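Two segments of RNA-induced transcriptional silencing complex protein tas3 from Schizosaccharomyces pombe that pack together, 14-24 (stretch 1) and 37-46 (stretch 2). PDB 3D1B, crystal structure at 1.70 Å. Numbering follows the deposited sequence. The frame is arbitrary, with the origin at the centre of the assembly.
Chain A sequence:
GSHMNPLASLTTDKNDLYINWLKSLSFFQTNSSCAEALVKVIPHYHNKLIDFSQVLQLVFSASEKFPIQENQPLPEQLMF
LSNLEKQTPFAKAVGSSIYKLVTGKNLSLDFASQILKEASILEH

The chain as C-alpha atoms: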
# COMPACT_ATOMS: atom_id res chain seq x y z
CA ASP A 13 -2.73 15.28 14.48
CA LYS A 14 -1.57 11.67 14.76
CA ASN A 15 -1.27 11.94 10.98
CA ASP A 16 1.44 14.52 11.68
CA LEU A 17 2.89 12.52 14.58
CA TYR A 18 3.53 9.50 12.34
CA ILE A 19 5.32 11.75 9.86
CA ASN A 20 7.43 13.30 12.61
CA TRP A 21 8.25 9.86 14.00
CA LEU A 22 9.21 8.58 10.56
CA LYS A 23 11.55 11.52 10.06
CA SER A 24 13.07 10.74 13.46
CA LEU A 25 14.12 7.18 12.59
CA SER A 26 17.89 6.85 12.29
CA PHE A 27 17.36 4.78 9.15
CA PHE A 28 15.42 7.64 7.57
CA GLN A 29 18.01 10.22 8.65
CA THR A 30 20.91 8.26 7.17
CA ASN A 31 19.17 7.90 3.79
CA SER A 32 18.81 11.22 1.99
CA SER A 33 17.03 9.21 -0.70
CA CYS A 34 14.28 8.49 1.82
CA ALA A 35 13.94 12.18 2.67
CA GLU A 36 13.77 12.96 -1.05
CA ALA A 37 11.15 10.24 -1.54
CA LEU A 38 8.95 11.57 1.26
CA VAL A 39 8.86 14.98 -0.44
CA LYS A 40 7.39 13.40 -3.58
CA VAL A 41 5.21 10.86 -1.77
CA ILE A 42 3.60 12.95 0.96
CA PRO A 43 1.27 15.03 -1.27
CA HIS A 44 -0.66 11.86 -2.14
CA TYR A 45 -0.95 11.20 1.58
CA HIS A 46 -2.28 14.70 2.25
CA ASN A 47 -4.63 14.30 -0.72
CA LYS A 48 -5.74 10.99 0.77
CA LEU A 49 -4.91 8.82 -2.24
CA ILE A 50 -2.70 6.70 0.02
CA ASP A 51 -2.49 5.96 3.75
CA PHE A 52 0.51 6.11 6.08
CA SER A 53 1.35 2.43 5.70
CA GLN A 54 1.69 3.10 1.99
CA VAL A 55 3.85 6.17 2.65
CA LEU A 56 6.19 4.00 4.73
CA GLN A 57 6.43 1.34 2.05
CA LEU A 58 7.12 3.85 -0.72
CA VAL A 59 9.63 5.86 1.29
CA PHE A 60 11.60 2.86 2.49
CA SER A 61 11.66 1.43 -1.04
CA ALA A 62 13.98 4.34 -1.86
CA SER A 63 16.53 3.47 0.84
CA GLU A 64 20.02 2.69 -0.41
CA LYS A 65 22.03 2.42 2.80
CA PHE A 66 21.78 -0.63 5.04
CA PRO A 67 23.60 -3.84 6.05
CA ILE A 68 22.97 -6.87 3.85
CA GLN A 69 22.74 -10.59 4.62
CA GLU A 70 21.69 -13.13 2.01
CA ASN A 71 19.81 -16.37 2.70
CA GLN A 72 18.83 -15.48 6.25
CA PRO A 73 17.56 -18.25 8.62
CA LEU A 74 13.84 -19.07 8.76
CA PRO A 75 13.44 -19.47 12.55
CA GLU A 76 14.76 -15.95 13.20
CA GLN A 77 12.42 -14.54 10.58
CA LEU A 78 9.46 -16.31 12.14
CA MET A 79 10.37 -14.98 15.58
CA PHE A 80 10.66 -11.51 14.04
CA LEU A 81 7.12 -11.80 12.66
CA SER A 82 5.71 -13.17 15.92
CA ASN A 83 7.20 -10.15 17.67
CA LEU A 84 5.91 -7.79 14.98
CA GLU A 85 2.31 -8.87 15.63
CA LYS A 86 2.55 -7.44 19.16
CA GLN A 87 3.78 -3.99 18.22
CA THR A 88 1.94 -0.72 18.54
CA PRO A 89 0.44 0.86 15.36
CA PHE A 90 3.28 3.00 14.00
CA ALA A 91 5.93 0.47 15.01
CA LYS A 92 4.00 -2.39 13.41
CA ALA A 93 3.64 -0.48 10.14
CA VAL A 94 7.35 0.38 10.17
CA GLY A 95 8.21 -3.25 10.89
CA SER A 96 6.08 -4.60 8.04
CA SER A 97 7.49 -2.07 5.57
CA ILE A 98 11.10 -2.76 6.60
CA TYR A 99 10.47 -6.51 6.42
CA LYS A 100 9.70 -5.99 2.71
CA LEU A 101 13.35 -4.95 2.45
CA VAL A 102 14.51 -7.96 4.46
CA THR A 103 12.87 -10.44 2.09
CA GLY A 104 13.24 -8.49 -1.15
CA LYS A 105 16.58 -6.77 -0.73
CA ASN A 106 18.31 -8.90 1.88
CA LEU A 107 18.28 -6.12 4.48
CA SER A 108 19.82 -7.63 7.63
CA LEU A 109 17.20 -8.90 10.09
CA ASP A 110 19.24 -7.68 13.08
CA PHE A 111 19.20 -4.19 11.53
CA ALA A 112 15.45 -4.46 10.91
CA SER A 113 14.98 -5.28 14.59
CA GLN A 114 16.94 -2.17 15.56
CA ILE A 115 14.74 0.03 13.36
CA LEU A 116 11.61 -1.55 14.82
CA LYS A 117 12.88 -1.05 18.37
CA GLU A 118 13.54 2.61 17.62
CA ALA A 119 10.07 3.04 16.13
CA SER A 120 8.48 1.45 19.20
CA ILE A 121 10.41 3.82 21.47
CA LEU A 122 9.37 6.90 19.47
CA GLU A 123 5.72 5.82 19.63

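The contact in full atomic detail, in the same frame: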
# COMPACT_ATOMS: atom_id res chain seq x y z
N LYS A 14 -2.36 12.90 14.77
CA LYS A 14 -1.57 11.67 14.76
C LYS A 14 -1.06 11.41 13.35
O LYS A 14 -0.10 10.67 13.15
CB LYS A 14 -2.40 10.49 15.29
CG LYS A 14 -2.81 9.47 14.25
CD LYS A 14 -3.50 8.29 14.89
CE LYS A 14 -4.64 7.81 14.01
NZ LYS A 14 -4.76 6.33 14.02
N ASN A 15 -1.71 12.04 12.37
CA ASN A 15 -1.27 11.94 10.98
C ASN A 15 0.09 12.64 10.93
O ASN A 15 1.01 12.17 10.28
CB ASN A 15 -2.27 12.65 10.06
CG ASN A 15 -3.19 11.69 9.34
OD1 ASN A 15 -3.72 10.75 9.94
ND2 ASN A 15 -3.41 11.92 8.05
N ASP A 16 0.19 13.77 11.62
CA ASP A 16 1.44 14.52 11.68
C ASP A 16 2.46 13.78 12.54
O ASP A 16 3.64 13.68 12.17
CB ASP A 16 1.22 15.92 12.27
CG ASP A 16 0.77 16.92 11.22
OD1 ASP A 16 -0.18 16.62 10.48
OD2 ASP A 16 1.37 18.02 11.16
N LEU A 17 2.01 13.26 13.68
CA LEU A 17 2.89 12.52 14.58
C LEU A 17 3.64 11.40 13.85
O LEU A 17 4.85 11.27 14.00
CB LEU A 17 2.10 11.90 15.73
CG LEU A 17 1.98 12.74 17.00
CD1 LEU A 17 1.20 11.97 18.07
CD2 LEU A 17 3.37 13.10 17.50
N TYR A 18 2.91 10.60 13.08
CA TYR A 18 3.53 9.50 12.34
C TYR A 18 4.60 10.01 11.38
O TYR A 18 5.63 9.36 11.20
CB TYR A 18 2.45 8.72 11.58
CG TYR A 18 1.63 7.81 12.48
CD1 TYR A 18 1.35 8.17 13.79
CD2 TYR A 18 1.13 6.60 12.00
CE1 TYR A 18 0.59 7.35 14.62
CE2 TYR A 18 0.36 5.77 12.82
CZ TYR A 18 0.09 6.15 14.12
OH TYR A 18 -0.66 5.33 14.94
N ILE A 19 4.35 11.16 10.77
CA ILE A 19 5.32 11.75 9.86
C ILE A 19 6.56 12.19 10.64
O ILE A 19 7.69 11.94 10.23
CB ILE A 19 4.73 12.97 9.11
CG1 ILE A 19 3.70 12.50 8.08
CG2 ILE A 19 5.83 13.76 8.43
CD1 ILE A 19 4.28 11.62 6.97
N ASN A 20 6.33 12.84 11.77
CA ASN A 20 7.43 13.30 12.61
C ASN A 20 8.25 12.13 13.14
O ASN A 20 9.48 12.20 13.21
CB ASN A 20 6.90 14.14 13.79
CG ASN A 20 6.28 15.45 13.34
OD1 ASN A 20 6.44 15.86 12.19
ND2 ASN A 20 5.57 16.12 14.25
N TRP A 21 7.57 11.05 13.50
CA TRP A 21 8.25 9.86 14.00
C TRP A 21 9.07 9.22 12.89
O TRP A 21 10.20 8.78 13.11
CB TRP A 21 7.24 8.84 14.54
CG TRP A 21 6.61 9.25 15.84
CD1 TRP A 21 7.10 10.16 16.74
CD2 TRP A 21 5.39 8.75 16.41
NE1 TRP A 21 6.26 10.26 17.83
CE2 TRP A 21 5.21 9.40 17.65
CE3 TRP A 21 4.44 7.81 16.00
CZ2 TRP A 21 4.11 9.14 18.48
CZ3 TRP A 21 3.35 7.55 16.82
CH2 TRP A 21 3.19 8.21 18.05
N LEU A 22 8.50 9.15 11.69
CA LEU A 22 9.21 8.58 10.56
C LEU A 22 10.50 9.35 10.31
O LEU A 22 11.57 8.77 10.15
CB LEU A 22 8.33 8.64 9.31
CG LEU A 22 9.06 8.45 7.98
CD1 LEU A 22 9.68 7.06 7.91
CD2 LEU A 22 8.07 8.66 6.84
N LYS A 23 10.39 10.68 10.29
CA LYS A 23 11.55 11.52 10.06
C LYS A 23 12.60 11.37 11.15
O LYS A 23 13.78 11.66 10.92
CB LYS A 23 11.14 12.99 9.96
CG LYS A 23 10.34 13.31 8.71
CD LYS A 23 10.07 14.80 8.64
CE LYS A 23 9.34 15.17 7.36
NZ LYS A 23 8.97 16.62 7.40
N SER A 24 12.18 10.91 12.32
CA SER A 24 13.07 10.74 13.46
C SER A 24 13.81 9.40 13.51
O SER A 24 14.67 9.20 14.36
CB SER A 24 12.29 10.94 14.76
OG SER A 24 11.70 12.23 14.80
N ALA A 37 12.34 11.00 -1.17
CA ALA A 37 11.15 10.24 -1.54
C ALA A 37 9.92 10.76 -0.80
O ALA A 37 8.84 10.88 -1.38
CB ALA A 37 11.37 8.76 -1.22
N LEU A 38 10.07 11.07 0.48
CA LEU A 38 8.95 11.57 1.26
C LEU A 38 8.39 12.86 0.65
O LEU A 38 7.18 13.07 0.62
CB LEU A 38 9.37 11.82 2.71
CG LEU A 38 8.25 12.30 3.64
CD1 LEU A 38 7.11 11.28 3.67
CD2 LEU A 38 8.81 12.52 5.03
N VAL A 39 9.28 13.72 0.16
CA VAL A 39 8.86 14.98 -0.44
C VAL A 39 7.91 14.74 -1.61
O VAL A 39 6.92 15.46 -1.78
CB VAL A 39 10.07 15.81 -0.92
CG1 VAL A 39 9.61 16.99 -1.76
CG2 VAL A 39 10.86 16.30 0.28
N LYS A 40 8.21 13.72 -2.42
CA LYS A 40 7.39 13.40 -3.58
C LYS A 40 6.16 12.57 -3.23
O LYS A 40 5.12 12.68 -3.88
CB LYS A 40 8.22 12.64 -4.62
CG LYS A 40 9.49 13.34 -5.09
CD LYS A 40 10.02 12.68 -6.36
CE LYS A 40 11.37 13.25 -6.79
NZ LYS A 40 12.52 12.47 -6.23
N VAL A 41 6.29 11.74 -2.20
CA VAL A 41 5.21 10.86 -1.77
C VAL A 41 4.12 11.50 -0.91
O VAL A 41 2.94 11.23 -1.10
CB VAL A 41 5.77 9.65 -0.98
CG1 VAL A 41 4.63 8.84 -0.38
CG2 VAL A 41 6.62 8.77 -1.88
N ILE A 42 4.54 12.34 0.03
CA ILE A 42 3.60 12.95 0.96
C ILE A 42 2.36 13.69 0.42
O ILE A 42 1.32 13.68 1.06
CB ILE A 42 4.36 13.85 1.97
CG1 ILE A 42 3.57 13.91 3.28
CG2 ILE A 42 4.59 15.23 1.39
CD1 ILE A 42 4.34 14.52 4.43
N PRO A 43 2.46 14.34 -0.76
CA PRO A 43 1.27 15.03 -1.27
C PRO A 43 0.08 14.09 -1.46
O PRO A 43 -1.07 14.46 -1.20
CB PRO A 43 1.76 15.59 -2.61
CG PRO A 43 3.21 15.85 -2.35
CD PRO A 43 3.63 14.60 -1.61
N HIS A 44 0.37 12.87 -1.91
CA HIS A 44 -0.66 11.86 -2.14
C HIS A 44 -1.27 11.40 -0.83
O HIS A 44 -2.39 10.89 -0.80
CB HIS A 44 -0.04 10.69 -2.89
CG HIS A 44 0.65 11.09 -4.16
ND1 HIS A 44 0.00 11.78 -5.17
CD2 HIS A 44 1.93 10.95 -4.57
CE1 HIS A 44 0.86 12.04 -6.14
NE2 HIS A 44 2.04 11.55 -5.80
N TYR A 45 -0.50 11.56 0.25
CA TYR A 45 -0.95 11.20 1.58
C TYR A 45 -1.89 12.31 2.04
O TYR A 45 -2.99 12.05 2.54
CB TYR A 45 0.26 11.09 2.51
CG TYR A 45 -0.05 10.90 3.97
CD1 TYR A 45 -0.79 9.80 4.42
CD2 TYR A 45 0.44 11.79 4.92
CE1 TYR A 45 -1.02 9.60 5.78
CE2 TYR A 45 0.22 11.60 6.28
CZ TYR A 45 -0.51 10.50 6.70
OH TYR A 45 -0.72 10.30 8.05
N HIS A 46 -1.46 13.56 1.86
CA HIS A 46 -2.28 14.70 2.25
C HIS A 46 -3.56 14.73 1.43
O HIS A 46 -4.62 15.12 1.92
CB HIS A 46 -1.51 16.01 2.07
CG HIS A 46 -0.36 16.18 3.01
ND1 HIS A 46 -0.44 15.82 4.34
CD2 HIS A 46 0.88 16.68 2.83
CE1 HIS A 46 0.71 16.10 4.94
NE2 HIS A 46 1.53 16.63 4.04
O HOH W 1 -2.28 8.49 9.05

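What does Y45 do at its end of the contact? It gives up more surface than any other residue here, 76 Å², by pointing its ring, hydroxyl end foremost, at the first helix between the side chains of N15 and I19. The ring carbon CE2 of Y45 lies 4.0 Å from CG1 of I19, an apolar contact, while the hydroxyl reaches on to N15. Both neighbours meet the ring obliquely.

How is the Y45 hydroxyl satisfied so near N15? OH of Y45 stands 3.1 Å from ND2 of N15, but the angle is too poor for a hydrogen bond. A weak bond to the backbone is possible, with Y45 OH 3.4 Å from N15 O, although the same proton has another acceptor within reach. A water makes the shorter link: its O sits 2.6 Å from Y45 OH and donates a weak hydrogen bond to N15 OD1 at 2.8 Å, so the two side chains are bridged.

What does L38 pack against at the other end? Covering 71 Å², it meets three residues of the first helix. Its CD1 lies 4.2 Å from CD2 of L22 and 4.4 Å from CD1 of I19, and its CD2 is 3.6 Å from CE of K23. The K23 side chain starts out sideways, yet its extended chain brings aliphatic carbon up to the leucine.

Why does I19 matter to both ends? The helices run nearly antiparallel, at 165°, so N15, I19 and K23 fall opposite H46, I42 and L38 in register. I19 sits in the middle and is buried, with 60 Å² covered. Besides touching Y45 and L38, its CD1 lies 3.9 Å from CD1 of I42, joining the tyrosine and leucine ends through a continuous apolar patch. With the axes 12.7 Å apart at closest approach, side chains rather than backbones fill the gap.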